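Local coordinates for protein glycosaminoglycan xylosylkinase (Hydra vulgaris, PDB 5XOM) that probably phosphorylates xylose in the linkage region of glycosaminoglycans, acting as a Fam20 sugar kinase with a protein-kinase-like fold, at residues M97-L100 against Q106-V109; K75-A80 against L210-P215; E252-G257 against H279-I284. All coordinates share one frame; numbering follows the deposited sequence.

Contact 1. Residues M97-L100 against Q106-V109; sequences MFSL and QNVV
Asn107 meets two side chains of the neighbouring strand on one face of the sheet, Ser99 opposite it and Met97 beside it. The Ser99 hydroxyl donates to the amide oxygen, OG to OD1 of Asn107 being 2.8 Å, with the donor tilted 32° from the carbonyl plane. From two residues back on the Ser99 strand, the bent thioether of Met97 crosses the amide obliquely. CG of Met97 stands anti to the backbone N (chi1 -171°), and the bends that follow bring SD to 3.5 Å from Asn107 CG and the methyl CE to 3.5 Å from Asn107 ND2. Trp213 lies against both Met97 and Asn107.

On the opposite face the strands meet through apolar groups. Val108 points one methyl at each neighbour: CG2 touches Phe98 CB at 3.7 Å, while CG1 meets Leu100 CD1 at 3.7 Å with the two side chains roughly perpendicular. Gln106, the polar exception there, curls back along its own strand, its NE2 donating to Asn107 O at 3.0 Å, in the plane of both groups.

Four backbone bonds join the antiparallel pairs Phe98-Val108 and Leu100-Gln106 of this beta hairpin and fix its register; its five-stranded sheet probably corresponds to the N-lobe sheet of protein kinases. The Ser99 and Asn107 face mixes a polar bond with thioether packing, and the hydroxyl's grip on OD1 orients the Asn107 amide, turning ND2 toward the Met97 methyl.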
ATOM      1  N   MET A  97      -0.749  14.179  26.906  1.00 26.21           N
ATOM      2  CA  MET A  97      -1.552  14.032  25.699  1.00 27.44           C
ATOM      3  C   MET A  97      -1.360  15.292  24.861  1.00 27.79           C
ATOM      4  O   MET A  97      -1.541  16.404  25.366  1.00 31.75           O
ATOM      5  CB  MET A  97      -3.018  13.788  26.082  1.00 24.38           C
ATOM      6  CG  MET A  97      -3.983  13.401  24.966  1.00 36.09           C
ATOM      7  SD  MET A  97      -4.182  14.581  23.616  1.00 40.66           S
ATOM      8  CE  MET A  97      -5.580  15.532  24.176  1.00 27.29           C
ATOM      9  N   PHE A  98      -0.936  15.124  23.608  1.00 21.74           N
ATOM     10  CA  PHE A  98      -0.726  16.233  22.684  1.00 24.20           C
ATOM     11  C   PHE A  98      -1.783  16.218  21.587  1.00 30.43           C
ATOM     12  O   PHE A  98      -2.132  15.159  21.059  1.00 32.83           O
ATOM     13  CB  PHE A  98       0.654  16.170  22.018  1.00 26.37           C
ATOM     14  CG  PHE A  98       1.810  16.340  22.968  1.00 29.40           C
ATOM     15  CD1 PHE A  98       1.635  16.894  24.224  1.00 29.58           C
ATOM     16  CD2 PHE A  98       3.090  15.955  22.580  1.00 25.92           C
ATOM     17  CE1 PHE A  98       2.716  17.058  25.086  1.00 30.82           C
ATOM     18  CE2 PHE A  98       4.171  16.116  23.435  1.00 25.52           C
ATOM     19  CZ  PHE A  98       3.984  16.666  24.686  1.00 26.79           C
ATOM     20  N   SER A  99      -2.282  17.395  21.235  1.00 27.87           N
ATOM     21  CA  SER A  99      -3.110  17.581  20.054  1.00 28.74           C
ATOM     22  C   SER A  99      -2.219  18.075  18.921  1.00 31.52           C
ATOM     23  O   SER A  99      -1.596  19.129  19.047  1.00 33.77           O
ATOM     24  CB  SER A  99      -4.227  18.580  20.324  1.00 31.30           C
ATOM     25  OG  SER A  99      -5.134  18.032  21.256  1.00 32.14           O
ATOM     26  N   LEU A 100      -2.148  17.311  17.830  1.00 28.54           N
ATOM     27  CA  LEU A 100      -1.356  17.719  16.682  1.00 26.19           C
ATOM     28  C   LEU A 100      -2.227  18.385  15.623  1.00 34.64           C
ATOM     29  O   LEU A 100      -3.374  17.983  15.381  1.00 34.77           O
ATOM     30  CB  LEU A 100      -0.608  16.539  16.056  1.00 18.83           C
ATOM     31  CG  LEU A 100       0.191  15.695  17.047  1.00 30.26           C
ATOM     32  CD1 LEU A 100       0.748  14.465  16.346  1.00 25.25           C
ATOM     33  CD2 LEU A 100       1.282  16.535  17.729  1.00 21.60           C
ATOM     34  N   GLN A 106      -5.383  15.711  15.503  1.00 37.36           N
ATOM     35  CA  GLN A 106      -5.023  14.326  15.789  1.00 33.81           C
ATOM     36  C   GLN A 106      -4.316  14.250  17.135  1.00 29.68           C
ATOM     37  O   GLN A 106      -3.234  14.822  17.305  1.00 24.74           O
ATOM     38  CB  GLN A 106      -4.137  13.742  14.690  1.00 30.21           C
ATOM     39  CG  GLN A 106      -3.662  12.333  14.993  1.00 31.57           C
ATOM     40  CD  GLN A 106      -4.811  11.340  15.067  1.00 32.15           C
ATOM     41  OE1 GLN A 106      -5.564  11.170  14.108  1.00 35.01           O
ATOM     42  NE2 GLN A 106      -4.956  10.690  16.210  1.00 28.76           N
ATOM     43  N   ASN A 107      -4.908  13.523  18.077  1.00 26.98           N
ATOM     44  CA  ASN A 107      -4.330  13.365  19.403  1.00 26.69           C
ATOM     45  C   ASN A 107      -3.314  12.226  19.442  1.00 27.73           C
ATOM     46  O   ASN A 107      -3.431  11.232  18.716  1.00 26.04           O
ATOM     47  CB  ASN A 107      -5.429  13.129  20.435  1.00 24.23           C
ATOM     48  CG  ASN A 107      -6.203  14.390  20.739  1.00 30.32           C
ATOM     49  OD1 ASN A 107      -5.815  15.482  20.324  1.00 30.83           O
ATOM     50  ND2 ASN A 107      -7.304  14.250  21.463  1.00 32.80           N
ATOM     51  N   VAL A 108      -2.288  12.402  20.284  1.00 25.18           N
ATOM     52  CA  VAL A 108      -1.301  11.367  20.568  1.00 23.27           C
ATOM     53  C   VAL A 108      -1.056  11.300  22.069  1.00 28.65           C
ATOM     54  O   VAL A 108      -1.231  12.284  22.795  1.00 29.80           O
ATOM     55  CB  VAL A 108       0.040  11.596  19.826  1.00 23.74           C
ATOM     56  CG1 VAL A 108      -0.149  11.482  18.318  1.00 18.41           C
ATOM     57  CG2 VAL A 108       0.663  12.942  20.209  1.00 25.42           C
ATOM     58  N   VAL A 109      -0.686  10.113  22.534  1.00 28.42           N
ATOM     59  CA  VAL A 109      -0.087   9.945  23.853  1.00 24.15           C
ATOM     60  C   VAL A 109       1.400  10.260  23.745  1.00 29.04           C
ATOM     61  O   VAL A 109       2.058   9.858  22.778  1.00 25.57           O
ATOM     62  CB  VAL A 109      -0.319   8.512  24.371  1.00 27.55           C
ATOM     63  CG1 VAL A 109       0.408   8.289  25.700  1.00 27.55           C
ATOM     64  CG2 VAL A 109      -1.807   8.213  24.495  1.00 24.77           C
TER

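Contact 2. Residues K75-A80 against L210-P215; sequences KAMSSA and LILWLP
Helix 75-79 passes over strand 210-212 with their short axes 9.8 Å apart and their directions 131° from each other, the nearest alpha carbons being those of Met77 and Leu210, at 7.4 Å. Met77 bridges this separation. Its chain runs out extended from the helix through CG and SD and then bends at the last torsion (chi3 68°), which turns the methyl to the strand backbone, CE lying 3.3 Å from Leu210 O.

The thioether lies slantwise on Leu212. SD rests 3.5 Å from Leu212 CG, and further back the Met77 CG touches the Leu212 branch CD2 at 3.8 Å. Leu210 reaches the other way, its CD2 coming to 3.7 Å from Met77 O in the helix. Met77 O also accepts a hydrogen bond from Arg156 NH1, which bonds to Ala80 O as well. Val154 and Pro152 pack beside Met77, while Trp53 covers Leu212.

Every touching residue is buried; side chain meets side chain only through apolar groups, while two methyls lie against backbone carbonyl oxygens. Lys75 NZ, apart from this packing, hydrogen-bonds to Asn46 of the second subunit. Met77 packs on the end of the strand and so joins the N-terminal helices to the five-stranded antiparallel sheet, whose strand order 1-2-3-5-4 is that of the protein-kinase N-lobe; residues 213-215 leave it at a place consistent with the kinase hinge.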
ATOM      1  N   LYS A  75       5.817  10.376   9.404  1.00 26.45           N
ATOM      2  CA  LYS A  75       6.418  11.674   9.107  1.00 23.20           C
ATOM      3  C   LYS A  75       5.561  12.813   9.642  1.00 24.05           C
ATOM      4  O   LYS A  75       6.084  13.797  10.180  1.00 26.49           O
ATOM      5  CB  LYS A  75       6.617  11.823   7.599  1.00 27.96           C
ATOM      6  CG  LYS A  75       7.310  13.114   7.171  1.00 30.18           C
ATOM      7  CD  LYS A  75       7.467  13.141   5.655  1.00 40.96           C
ATOM      8  CE  LYS A  75       8.121  14.422   5.181  1.00 46.86           C
ATOM      9  NZ  LYS A  75       9.482  14.544   5.757  1.00 53.53           N
ATOM     10  N   ALA A  76       4.239  12.699   9.515  1.00 26.76           N
ATOM     11  CA  ALA A  76       3.370  13.752  10.030  1.00 24.24           C
ATOM     12  C   ALA A  76       3.425  13.819  11.549  1.00 28.99           C
ATOM     13  O   ALA A  76       3.448  14.913  12.125  1.00 29.23           O
ATOM     14  CB  ALA A  76       1.935  13.531   9.556  1.00 19.97           C
ATOM     15  N   MET A  77       3.415  12.660  12.218  1.00 23.67           N
ATOM     16  CA  MET A  77       3.578  12.642  13.673  1.00 26.37           C
ATOM     17  C   MET A  77       4.896  13.281  14.084  1.00 25.19           C
ATOM     18  O   MET A  77       4.975  13.962  15.114  1.00 24.43           O
ATOM     19  CB  MET A  77       3.505  11.211  14.214  1.00 26.54           C
ATOM     20  CG  MET A  77       2.164  10.508  14.027  1.00 22.28           C
ATOM     21  SD  MET A  77       2.337   8.732  14.302  1.00 24.68           S
ATOM     22  CE  MET A  77       2.697   8.679  16.067  1.00 16.90           C
ATOM     23  N   SER A  78       5.947  13.059  13.296  1.00 25.55           N
ATOM     24  CA  SER A  78       7.269  13.548  13.659  1.00 26.67           C
ATOM     25  C   SER A  78       7.345  15.067  13.621  1.00 27.05           C
ATOM     26  O   SER A  78       8.033  15.669  14.453  1.00 26.09           O
ATOM     27  CB  SER A  78       8.309  12.934  12.724  1.00 21.93           C
ATOM     28  OG  SER A  78       9.537  13.616  12.832  1.00 37.12           O
ATOM     29  N   SER A  79       6.619  15.712  12.705  1.00 24.81           N
ATOM     30  CA  SER A  79       6.794  17.140  12.473  1.00 30.42           C
ATOM     31  C   SER A  79       5.581  18.006  12.790  1.00 31.16           C
ATOM     32  O   SER A  79       5.726  19.231  12.831  1.00 29.89           O
ATOM     33  CB  SER A  79       7.207  17.390  11.013  1.00 29.62           C
ATOM     34  OG  SER A  79       6.218  16.906  10.121  1.00 41.41           O
ATOM     35  N   ALA A  80       4.406  17.424  13.029  1.00 25.61           N
ATOM     36  CA  ALA A  80       3.205  18.225  13.242  1.00 26.65           C
ATOM     37  C   ALA A  80       3.346  19.151  14.446  1.00 31.22           C
ATOM     38  O   ALA A  80       3.914  18.781  15.478  1.00 31.32           O
ATOM     39  CB  ALA A  80       1.986  17.322  13.429  1.00 27.47           C
ATOM     40  N   LEU A 210       5.619   9.237  20.709  1.00 22.47           N
ATOM     41  CA  LEU A 210       4.243   9.643  20.442  1.00 21.90           C
ATOM     42  C   LEU A 210       3.478   8.444  19.896  1.00 24.05           C
ATOM     43  O   LEU A 210       3.945   7.787  18.956  1.00 20.30           O
ATOM     44  CB  LEU A 210       4.196  10.800  19.436  1.00 17.97           C
ATOM     45  CG  LEU A 210       4.491  12.238  19.884  1.00 23.12           C
ATOM     46  CD1 LEU A 210       5.878  12.384  20.459  1.00 28.10           C
ATOM     47  CD2 LEU A 210       4.332  13.189  18.711  1.00 21.45           C
ATOM     48  N   ILE A 211       2.307   8.163  20.475  1.00 20.93           N
ATOM     49  CA  ILE A 211       1.452   7.057  20.049  1.00 21.36           C
ATOM     50  C   ILE A 211       0.106   7.624  19.618  1.00 24.09           C
ATOM     51  O   ILE A 211      -0.550   8.323  20.398  1.00 26.38           O
ATOM     52  CB  ILE A 211       1.257   6.016  21.166  1.00 22.72           C
ATOM     53  CG1 ILE A 211       2.607   5.495  21.668  1.00 22.65           C
ATOM     54  CG2 ILE A 211       0.394   4.848  20.653  1.00 18.58           C
ATOM     55  CD1 ILE A 211       3.073   6.134  22.960  1.00 22.87           C
ATOM     56  N   LEU A 212      -0.308   7.308  18.388  1.00 24.68           N
ATOM     57  CA  LEU A 212      -1.572   7.807  17.853  1.00 27.00           C
ATOM     58  C   LEU A 212      -2.778   7.260  18.601  1.00 27.68           C
ATOM     59  O   LEU A 212      -2.881   6.055  18.867  1.00 24.92           O
ATOM     60  CB  LEU A 212      -1.737   7.436  16.381  1.00 30.07           C
ATOM     61  CG  LEU A 212      -0.972   8.182  15.305  1.00 31.80           C
ATOM     62  CD1 LEU A 212      -1.323   7.576  13.960  1.00 27.44           C
ATOM     63  CD2 LEU A 212      -1.311   9.667  15.340  1.00 20.35           C
ATOM     64  N   TRP A 213      -3.723   8.151  18.881  1.00 23.13           N
ATOM     65  CA  TRP A 213      -5.060   7.726  19.261  1.00 27.62           C
ATOM     66  C   TRP A 213      -5.743   6.989  18.123  1.00 26.07           C
ATOM     67  O   TRP A 213      -5.622   7.368  16.955  1.00 26.34           O
ATOM     68  CB  TRP A 213      -5.920   8.926  19.614  1.00 25.06           C
ATOM     69  CG  TRP A 213      -5.776   9.420  20.975  1.00 33.54           C
ATOM     70  CD1 TRP A 213      -4.681   9.264  21.763  1.00 34.61           C
ATOM     71  CD2 TRP A 213      -6.740  10.127  21.732  1.00 38.52           C
ATOM     72  NE1 TRP A 213      -4.913   9.864  22.982  1.00 36.30           N
ATOM     73  CE2 TRP A 213      -6.169  10.399  22.992  1.00 38.87           C
ATOM     74  CE3 TRP A 213      -8.035  10.572  21.469  1.00 35.16           C
ATOM     75  CZ2 TRP A 213      -6.850  11.091  23.984  1.00 39.08           C
ATOM     76  CZ3 TRP A 213      -8.703  11.260  22.459  1.00 33.93           C
ATOM     77  CH2 TRP A 213      -8.115  11.518  23.707  1.00 38.52           C
ATOM     78  N   LEU A 214      -6.493   5.955  18.475  1.00 27.83           N
ATOM     79  CA  LEU A 214      -7.438   5.386  17.534  1.00 29.21           C
ATOM     80  C   LEU A 214      -8.575   6.380  17.288  1.00 31.23           C
ATOM     81  O   LEU A 214      -8.983   7.101  18.206  1.00 35.77           O
ATOM     82  CB  LEU A 214      -8.000   4.065  18.070  1.00 29.95           C
ATOM     83  CG  LEU A 214      -7.184   2.796  17.800  1.00 33.74           C
ATOM     84  CD1 LEU A 214      -5.806   2.864  18.458  1.00 38.74           C
ATOM     85  CD2 LEU A 214      -7.939   1.580  18.284  1.00 35.32           C
ATOM     86  N   PRO A 215      -9.096   6.458  16.068  1.00 32.28           N
ATOM     87  CA  PRO A 215     -10.225   7.356  15.812  1.00 37.04           C
ATOM     88  C   PRO A 215     -11.465   6.919  16.577  1.00 39.30           C
ATOM     89  O   PRO A 215     -11.583   5.780  17.036  1.00 32.82           O
ATOM     90  CB  PRO A 215     -10.434   7.257  14.296  1.00 40.31           C
ATOM     91  CG  PRO A 215      -9.689   6.050  13.863  1.00 38.82           C
ATOM     92  CD  PRO A 215      -8.580   5.840  14.840  1.00 30.57           C
TER

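Contact 3. Residues E252-G257 against H279-I284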
ATOM      1  N   GLU A 252     -17.645 -17.537  27.911  1.00 69.25           N
ATOM      2  CA  GLU A 252     -17.501 -16.620  26.778  1.00 67.14           C
ATOM      3  C   GLU A 252     -16.540 -15.530  27.212  1.00 63.12           C
ATOM      4  O   GLU A 252     -16.460 -15.227  28.397  1.00 68.91           O
ATOM      5  CB  GLU A 252     -18.839 -15.986  26.360  1.00 70.93           C
ATOM      6  CG  GLU A 252     -19.640 -16.703  25.269  1.00 86.12           C
ATOM      7  CD  GLU A 252     -21.020 -16.073  25.050  1.00 98.34           C
ATOM      8  OE1 GLU A 252     -21.704 -15.753  26.045  1.00 99.56           O
ATOM      9  OE2 GLU A 252     -21.394 -15.841  23.876  1.00101.71           O
ATOM     10  N   PRO A 253     -15.804 -14.930  26.271  1.00 50.37           N
ATOM     11  CA  PRO A 253     -15.732 -15.042  24.807  1.00 48.50           C
ATOM     12  C   PRO A 253     -14.639 -15.988  24.322  1.00 42.13           C
ATOM     13  O   PRO A 253     -14.150 -15.845  23.199  1.00 43.49           O
ATOM     14  CB  PRO A 253     -15.429 -13.608  24.386  1.00 48.65           C
ATOM     15  CG  PRO A 253     -14.572 -13.096  25.502  1.00 52.31           C
ATOM     16  CD  PRO A 253     -14.992 -13.807  26.763  1.00 51.98           C
ATOM     17  N   TYR A 254     -14.229 -16.921  25.170  1.00 46.70           N
ATOM     18  CA  TYR A 254     -13.165 -17.852  24.821  1.00 57.08           C
ATOM     19  C   TYR A 254     -13.686 -19.168  24.255  1.00 62.02           C
ATOM     20  O   TYR A 254     -12.878 -20.038  23.910  1.00 66.53           O
ATOM     21  CB  TYR A 254     -12.260 -18.083  26.041  1.00 47.87           C
ATOM     22  CG  TYR A 254     -11.877 -16.768  26.687  1.00 46.11           C
ATOM     23  CD1 TYR A 254     -10.992 -15.898  26.056  1.00 42.48           C
ATOM     24  CD2 TYR A 254     -12.428 -16.374  27.899  1.00 44.38           C
ATOM     25  CE1 TYR A 254     -10.654 -14.681  26.625  1.00 41.72           C
ATOM     26  CE2 TYR A 254     -12.097 -15.159  28.476  1.00 46.88           C
ATOM     27  CZ  TYR A 254     -11.208 -14.317  27.832  1.00 48.50           C
ATOM     28  OH  TYR A 254     -10.872 -13.108  28.396  1.00 46.69           O
ATOM     29  N   THR A 255     -15.009 -19.331  24.134  1.00 60.23           N
ATOM     30  CA  THR A 255     -15.558 -20.587  23.629  1.00 59.77           C
ATOM     31  C   THR A 255     -15.487 -20.654  22.109  1.00 58.28           C
ATOM     32  O   THR A 255     -15.173 -21.709  21.547  1.00 61.21           O
ATOM     33  CB  THR A 255     -17.013 -20.757  24.063  1.00 63.83           C
ATOM     34  OG1 THR A 255     -17.848 -19.902  23.278  1.00 72.66           O
ATOM     35  CG2 THR A 255     -17.180 -20.357  25.506  1.00 63.41           C
ATOM     36  N   LYS A 256     -15.810 -19.554  21.430  1.00 58.00           N
ATOM     37  CA  LYS A 256     -15.835 -19.506  19.975  1.00 52.89           C
ATOM     38  C   LYS A 256     -15.157 -18.228  19.508  1.00 51.10           C
ATOM     39  O   LYS A 256     -14.915 -17.303  20.287  1.00 51.25           O
ATOM     40  CB  LYS A 256     -17.252 -19.514  19.390  1.00 56.04           C
ATOM     41  CG  LYS A 256     -18.028 -18.241  19.710  1.00 62.02           C
ATOM     42  CD  LYS A 256     -19.274 -18.101  18.846  1.00 67.26           C
ATOM     43  CE  LYS A 256     -20.383 -19.003  19.300  1.00 68.05           C
ATOM     44  NZ  LYS A 256     -21.619 -18.841  18.487  1.00 71.21           N
ATOM     45  N   GLY A 257     -14.883 -18.170  18.209  1.00 50.19           N
ATOM     46  CA  GLY A 257     -14.348 -16.974  17.607  1.00 54.31           C
ATOM     47  C   GLY A 257     -12.853 -16.825  17.797  1.00 55.90           C
ATOM     48  O   GLY A 257     -12.150 -17.753  18.207  1.00 58.94           O
ATOM     49  N   HIS A 279      -2.160  -7.225  32.202  1.00 36.10           N
ATOM     50  CA  HIS A 279      -3.134  -7.832  33.106  1.00 39.26           C
ATOM     51  C   HIS A 279      -4.567  -7.616  32.630  1.00 40.57           C
ATOM     52  O   HIS A 279      -5.439  -8.450  32.903  1.00 40.87           O
ATOM     53  CB  HIS A 279      -2.949  -7.286  34.527  1.00 34.95           C
ATOM     54  CG  HIS A 279      -2.861  -5.792  34.601  1.00 40.21           C
ATOM     55  ND1 HIS A 279      -3.956  -4.972  34.440  1.00 42.29           N
ATOM     56  CD2 HIS A 279      -1.806  -4.972  34.827  1.00 41.23           C
ATOM     57  CE1 HIS A 279      -3.580  -3.710  34.556  1.00 40.30           C
ATOM     58  NE2 HIS A 279      -2.280  -3.682  34.791  1.00 36.11           N
ATOM     59  N   HIS A 280      -4.824  -6.520  31.922  1.00 39.16           N
ATOM     60  CA  HIS A 280      -6.065  -6.312  31.188  1.00 38.61           C
ATOM     61  C   HIS A 280      -5.726  -6.131  29.717  1.00 37.23           C
ATOM     62  O   HIS A 280      -4.771  -5.428  29.380  1.00 37.34           O
ATOM     63  CB  HIS A 280      -6.830  -5.079  31.689  1.00 37.49           C
ATOM     64  CG  HIS A 280      -7.481  -5.266  33.021  1.00 44.79           C
ATOM     65  ND1 HIS A 280      -6.765  -5.381  34.193  1.00 45.74           N
ATOM     66  CD2 HIS A 280      -8.787  -5.354  33.369  1.00 45.17           C
ATOM     67  CE1 HIS A 280      -7.600  -5.534  35.204  1.00 43.79           C
ATOM     68  NE2 HIS A 280      -8.834  -5.522  34.731  1.00 44.72           N
ATOM     69  N   TYR A 281      -6.497  -6.763  28.840  1.00 37.72           N
ATOM     70  CA  TYR A 281      -6.302  -6.583  27.411  1.00 33.31           C
ATOM     71  C   TYR A 281      -7.424  -5.727  26.839  1.00 35.02           C
ATOM     72  O   TYR A 281      -8.482  -5.552  27.452  1.00 38.82           O
ATOM     73  CB  TYR A 281      -6.208  -7.931  26.683  1.00 31.75           C
ATOM     74  CG  TYR A 281      -7.483  -8.750  26.652  1.00 37.84           C
ATOM     75  CD1 TYR A 281      -8.399  -8.604  25.616  1.00 34.51           C
ATOM     76  CD2 TYR A 281      -7.761  -9.681  27.643  1.00 39.31           C
ATOM     77  CE1 TYR A 281      -9.557  -9.352  25.571  1.00 37.25           C
ATOM     78  CE2 TYR A 281      -8.920 -10.439  27.609  1.00 43.38           C
ATOM     79  CZ  TYR A 281      -9.814 -10.268  26.567  1.00 43.98           C
ATOM     80  OH  TYR A 281     -10.972 -11.013  26.518  1.00 46.35           O
ATOM     81  N   GLU A 282      -7.170  -5.177  25.657  1.00 36.76           N
ATOM     82  CA  GLU A 282      -8.098  -4.276  24.993  1.00 34.85           C
ATOM     83  C   GLU A 282      -8.326  -4.749  23.564  1.00 36.20           C
ATOM     84  O   GLU A 282      -7.428  -5.313  22.932  1.00 32.84           O
ATOM     85  CB  GLU A 282      -7.566  -2.836  25.012  1.00 33.31           C
ATOM     86  CG  GLU A 282      -7.551  -2.214  26.404  1.00 38.40           C
ATOM     87  CD  GLU A 282      -6.779  -0.906  26.471  1.00 50.81           C
ATOM     88  OE1 GLU A 282      -7.419   0.158  26.603  1.00 60.07           O
ATOM     89  OE2 GLU A 282      -5.530  -0.939  26.396  1.00 55.82           O
ATOM     90  N   TYR A 283      -9.537  -4.512  23.058  1.00 34.95           N
ATOM     91  CA  TYR A 283      -9.903  -5.014  21.742  1.00 34.56           C
ATOM     92  C   TYR A 283     -10.856  -4.049  21.052  1.00 34.03           C
ATOM     93  O   TYR A 283     -11.555  -3.269  21.705  1.00 33.34           O
ATOM     94  CB  TYR A 283     -10.522  -6.417  21.833  1.00 32.83           C
ATOM     95  CG  TYR A 283     -11.832  -6.516  22.591  1.00 35.95           C
ATOM     96  CD1 TYR A 283     -11.850  -6.675  23.973  1.00 41.17           C
ATOM     97  CD2 TYR A 283     -13.047  -6.498  21.919  1.00 37.18           C
ATOM     98  CE1 TYR A 283     -13.054  -6.789  24.668  1.00 44.49           C
ATOM     99  CE2 TYR A 283     -14.255  -6.614  22.603  1.00 40.22           C
ATOM    100  CZ  TYR A 283     -14.251  -6.757  23.975  1.00 42.01           C
ATOM    101  OH  TYR A 283     -15.448  -6.868  24.649  1.00 45.09           O
ATOM    102  N   ILE A 284     -10.848  -4.089  19.719  1.00 30.19           N
ATOM    103  CA  ILE A 284     -11.812  -3.371  18.901  1.00 36.37           C
ATOM    104  C   ILE A 284     -12.847  -4.374  18.413  1.00 40.36           C
ATOM    105  O   ILE A 284     -12.626  -5.588  18.426  1.00 38.83           O
ATOM    106  CB  ILE A 284     -11.149  -2.636  17.709  1.00 27.74           C
ATOM    107  CG1 ILE A 284     -10.385  -3.625  16.824  1.00 25.99           C
ATOM    108  CG2 ILE A 284     -10.235  -1.519  18.209  1.00 24.06           C
ATOM    109  CD1 ILE A 284      -9.823  -3.008  15.542  1.00 25.84           C
TER
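Tyr281 holds CG between its backbone N and carbonyl carbon (chi1 68°), whereas Tyr254 sets CG beside the backbone N, anti to the carbonyl carbon (chi1 -48°); from these settings the two phenols approach from opposite directions and their hydroxyls meet. Tyr281 lies on the middle strand of a small three-stranded antiparallel sheet in the Fam20 kinase domain. Strand 280-286 and its hairpin partner 289-292 probably match the hairpin that follows the catalytic loop in the C-lobe of protein kinases. Tyr254 comes from the loop between helices 244-248 and 259-273.

The tyrosine hydroxyls are hydrogen-bonded, OH to OH 2.8 Å, and either could be the donor. The two rings meet unequally. Relative to the Tyr281 ring, the Tyr254 oxygen lies at the edge, near its plane; relative to the Tyr254 ring, the Tyr281 oxygen lies obliquely. The ring carbons only just come into contact, CZ of Tyr254 lying 4.5 Å from CZ of Tyr281.

Pro253, preceded by a cis peptide bond, folds back over its neighbour, its CD lying 3.6 Å above one face of the Tyr254 ring and offset toward the rim. Its CG also comes to 4.3 Å from the Tyr281 hydroxyl. Arg259, on the helix after the loop, hydrogen-bonds to that same hydroxyl and makes a cation-pi contact with Tyr283. Two groups therefore grip the phenol oxygen of Tyr281, one from the loop and one from the helix, and tie both to the strand. Leu263 of that helix packs on both tyrosines. Across the contact, the nearest ring carbon to the Tyr254 OH is Tyr281 CE2, 3.4 Å away.

Contacts 1 and 2 are both buried and share one sheet, contact 1 within it and contact 2 laying a helix on it, their centres 7 Å apart. Strand 106-112 of the first runs beside strand 205-212 of the second, with a probable hydrogen bond from Val109 N to Ile211 O. They differ in chemistry: contact 1 combines strand ladder with one polar side-chain bond, while contact 2 is mainly apolar packing. Contact 3, about 27 Å from contact 2 between centres, is only partly buried and rests on a hydroxyl pair between a loop and a strand of a separate small sheet. Leu214 CD2 of contact 2 touches that strand at Ile284 CG2, 3.9 Å away, apart from the tyrosines.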